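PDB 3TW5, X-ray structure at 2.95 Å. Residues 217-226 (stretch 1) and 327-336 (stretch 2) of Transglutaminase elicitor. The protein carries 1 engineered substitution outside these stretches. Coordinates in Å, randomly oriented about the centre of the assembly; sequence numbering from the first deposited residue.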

# COMPACT_ATOMS: atom_id res chain seq x y z
N ASN A 217 5.04 -17.30 -2.61
CA ASN A 217 3.98 -16.91 -3.56
C ASN A 217 2.99 -15.88 -2.99
O ASN A 217 1.78 -15.96 -3.22
N SER A 218 3.53 -14.92 -2.25
CA SER A 218 2.72 -13.92 -1.56
C SER A 218 3.28 -12.50 -1.77
O SER A 218 4.29 -12.33 -2.46
N THR A 219 2.62 -11.50 -1.19
CA THR A 219 3.10 -10.12 -1.24
C THR A 219 2.72 -9.31 0.02
O THR A 219 2.07 -9.85 0.93
N PHE A 220 3.12 -8.05 0.07
CA PHE A 220 2.88 -7.19 1.23
C PHE A 220 2.60 -5.73 0.85
O PHE A 220 2.56 -5.38 -0.33
N VAL A 221 2.41 -4.89 1.86
CA VAL A 221 2.20 -3.46 1.69
C VAL A 221 3.39 -2.71 2.29
O VAL A 221 3.85 -3.05 3.38
N ALA A 222 3.88 -1.70 1.57
CA ALA A 222 5.06 -0.95 1.99
C ALA A 222 4.83 0.55 2.00
O ALA A 222 4.05 1.07 1.20
N ASP A 223 5.50 1.24 2.93
CA ASP A 223 5.59 2.69 2.90
C ASP A 223 6.82 3.06 2.11
O ASP A 223 7.94 2.79 2.55
N VAL A 224 6.62 3.69 0.96
CA VAL A 224 7.72 3.93 0.02
C VAL A 224 8.22 5.38 -0.01
O VAL A 224 9.13 5.70 -0.77
N THR A 225 7.63 6.24 0.82
CA THR A 225 8.04 7.64 0.88
C THR A 225 9.23 7.90 1.80
O THR A 225 10.15 8.63 1.43
N ALA A 226 9.20 7.29 2.99
CA ALA A 226 10.20 7.52 4.05
C ALA A 226 10.28 8.99 4.50
O ALA A 226 11.16 9.36 5.29
N ASP A 327 18.44 7.46 3.59
CA ASP A 327 17.25 8.25 3.92
C ASP A 327 16.02 7.75 3.16
O ASP A 327 14.89 7.91 3.62
N ASP A 328 16.26 7.13 2.00
CA ASP A 328 15.20 6.74 1.09
C ASP A 328 14.99 5.22 1.04
O ASP A 328 15.38 4.55 0.08
N HIS A 329 14.35 4.70 2.08
CA HIS A 329 14.04 3.28 2.19
C HIS A 329 12.71 3.08 2.93
O HIS A 329 12.36 3.91 3.78
N PRO A 330 11.98 1.99 2.63
CA PRO A 330 10.67 1.74 3.25
C PRO A 330 10.70 1.76 4.77
O PRO A 330 11.60 1.18 5.39
N ASP A 331 9.71 2.43 5.37
CA ASP A 331 9.62 2.54 6.82
C ASP A 331 9.12 1.25 7.47
O ASP A 331 9.62 0.85 8.53
N PHE A 332 8.15 0.60 6.83
CA PHE A 332 7.56 -0.63 7.35
C PHE A 332 6.99 -1.54 6.25
O PHE A 332 6.72 -1.09 5.14
N LEU A 333 6.82 -2.81 6.59
CA LEU A 333 6.21 -3.81 5.71
C LEU A 333 5.09 -4.50 6.48
O LEU A 333 5.29 -4.92 7.63
N TRP A 334 3.92 -4.64 5.87
CA TRP A 334 2.83 -5.38 6.50
C TRP A 334 1.99 -6.19 5.53
O TRP A 334 1.84 -5.82 4.36
N LEU A 335 1.44 -7.30 6.02
CA LEU A 335 0.56 -8.16 5.24
C LEU A 335 -0.82 -8.25 5.89
O LEU A 335 -0.91 -8.38 7.11
N PRO A 336 -1.89 -8.16 5.08
CA PRO A 336 -3.21 -8.47 5.60
C PRO A 336 -3.40 -9.99 5.72
O PRO A 336 -3.20 -10.71 4.74

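Two carboxylates of like charge meet in this contact: Asp 223 OD2 lies 3.3 Å from Asp 331 OD2. Both atoms are acceptors, so no hydrogen bond joins them. Both side chains point toward the other stretch, Asp 223 with chi1 t and Asp 331 with chi1 m.

The backbones pair alongside these side chains. The stretches run antiparallel, and Val 221 pairs with Trp 334 through two hydrogen bonds, Val 221 N to Trp 334 O at 2.7 Å and Trp 334 N to Val 221 O at 3.0 Å. Beyond them the ladder loosens. Asp 223 N to Phe 332 O, at 3.4 Å, and Asp 331 N to Asp 223 O, at 3.3 Å, are both weak hydrogen bonds.

Three aromatic rings each receive an aliphatic carbon over one face. Val 221, chi1 t, and Trp 334, chi1 p, share one face of the sheet. The indole end comes nearer to stretch 1, and Val 221 CB sits 3.7 Å from the centroid of the five-membered ring of Trp 334. Trp 334 NE1 is hydrogen-bonded elsewhere in the structure.

Ala 222 and Leu 333 lie on the other face. Little of Ala 222 is covered by stretch 2. Leu 333, with chi1 m and chi2 p, instead packs on Phe 220, whose chi1 is p. Leu 333 CD2 is 3.9 Å from the centroid of the Phe 220 ring, and Leu 333 CG is 3.5 Å from Phe 220 CE1. Phe 220 CB also meets Leu 335 CG at 3.8 Å. The end of Leu 335, chi1 m, comes nearer to stretch 1, where its CD2 lies 3.4 Å from Thr 219 O. The Thr 219 side chain itself points away.

Phe 332, chi1 p, starts sideways, but its ring comes nearer to stretch 1. Asp 223 CB lies 3.8 Å from the centroid of that ring. Asp 223 thus offers its methylene to an aromatic face while its carboxylate has polar neighbours. Its OD1 accepts a hydrogen bond from Thr 225 N at 3.3 Å, which links the side chain to the backbone two residues on.

At the far end, Ala 226 points toward stretch 2. Its CB lies 3.2 Å from His 329 O and 3.4 Å from Asp 327 O, a methyl against two carbonyls. The His 329 side chain, chi1 p, points away. Its ND1 makes a weak hydrogen bond to Pro 330 O at 3.3 Å.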

# COMPACT_ATOMS: atom_id res chain seq x y z
CB ASN A 217 3.24 -18.16 -4.09
CG ASN A 217 4.11 -19.04 -4.97
OD1 ASN A 217 4.74 -18.56 -5.92
ND2 ASN A 217 4.15 -20.33 -4.67
CB SER A 218 2.65 -14.27 -0.07
OG SER A 218 1.87 -13.34 0.66
CB THR A 219 2.65 -9.39 -2.54
OG1 THR A 219 3.29 -8.12 -2.63
CG2 THR A 219 1.14 -9.21 -2.58
CB PHE A 220 4.04 -7.27 2.22
CG PHE A 220 5.40 -6.99 1.62
CD1 PHE A 220 5.85 -5.69 1.44
CD2 PHE A 220 6.23 -8.04 1.24
CE1 PHE A 220 7.10 -5.43 0.88
CE2 PHE A 220 7.48 -7.79 0.69
CZ PHE A 220 7.92 -6.49 0.51
CB VAL A 221 0.89 -2.99 2.39
CG1 VAL A 221 0.64 -1.52 2.13
CG2 VAL A 221 -0.30 -3.81 1.92
CB ALA A 222 6.23 -1.29 1.08
CB ASP A 223 5.66 3.28 4.31
CG ASP A 223 5.76 4.81 4.31
OD1 ASP A 223 5.56 5.45 3.25
OD2 ASP A 223 6.05 5.39 5.39
CB VAL A 224 7.35 3.47 -1.41
CG1 VAL A 224 7.19 1.95 -1.45
CG2 VAL A 224 6.07 4.16 -1.89
CB THR A 225 6.88 8.59 1.28
OG1 THR A 225 6.18 8.05 2.41
CG2 THR A 225 5.92 8.77 0.11
CB ALA A 226 11.59 6.99 3.64
CB ASP A 327 17.46 9.74 3.60
CG ASP A 327 18.55 10.37 4.45
OD1 ASP A 327 18.82 9.88 5.57
OD2 ASP A 327 19.15 11.38 4.00
CB ASP A 328 15.48 7.30 -0.31
CG ASP A 328 14.30 7.15 -1.26
OD1 ASP A 328 13.15 6.97 -0.78
OD2 ASP A 328 14.53 7.21 -2.48
CB HIS A 329 15.18 2.51 2.87
CG HIS A 329 15.39 2.89 4.31
ND1 HIS A 329 14.78 2.22 5.34
CD2 HIS A 329 16.16 3.85 4.88
CE1 HIS A 329 15.16 2.76 6.49
NE2 HIS A 329 15.99 3.75 6.23
CB PRO A 330 10.31 0.34 2.74
CG PRO A 330 11.03 0.21 1.46
CD PRO A 330 12.33 0.93 1.67
CB ASP A 331 8.72 3.72 7.23
CG ASP A 331 9.46 5.05 7.26
OD1 ASP A 331 10.65 5.07 7.66
OD2 ASP A 331 8.85 6.08 6.90
CB PHE A 332 6.48 -0.33 8.39
CG PHE A 332 5.49 0.72 7.97
CD1 PHE A 332 4.47 0.42 7.07
CD2 PHE A 332 5.57 2.01 8.48
CE1 PHE A 332 3.55 1.40 6.67
CE2 PHE A 332 4.65 3.00 8.09
CZ PHE A 332 3.64 2.68 7.19
CB LEU A 333 7.24 -4.86 5.29
CG LEU A 333 8.18 -4.69 4.09
CD1 LEU A 333 9.02 -3.43 4.13
CD2 LEU A 333 9.09 -5.91 3.99
CB TRP A 334 1.96 -4.47 7.36
CG TRP A 334 1.28 -3.34 6.64
CD1 TRP A 334 1.82 -2.13 6.33
CD2 TRP A 334 -0.08 -3.31 6.18
NE1 TRP A 334 0.89 -1.35 5.69
CE2 TRP A 334 -0.28 -2.05 5.58
CE3 TRP A 334 -1.13 -4.23 6.20
CZ2 TRP A 334 -1.51 -1.68 5.01
CZ3 TRP A 334 -2.35 -3.86 5.64
CH2 TRP A 334 -2.53 -2.60 5.05
CB LEU A 335 1.13 -9.58 5.12
CG LEU A 335 2.58 -9.81 4.68
CD1 LEU A 335 3.51 -9.79 5.88
CD2 LEU A 335 2.68 -11.15 3.97
CB PRO A 336 -4.15 -7.88 4.55
CG PRO A 336 -3.37 -7.88 3.29
CD PRO A 336 -1.93 -7.68 3.69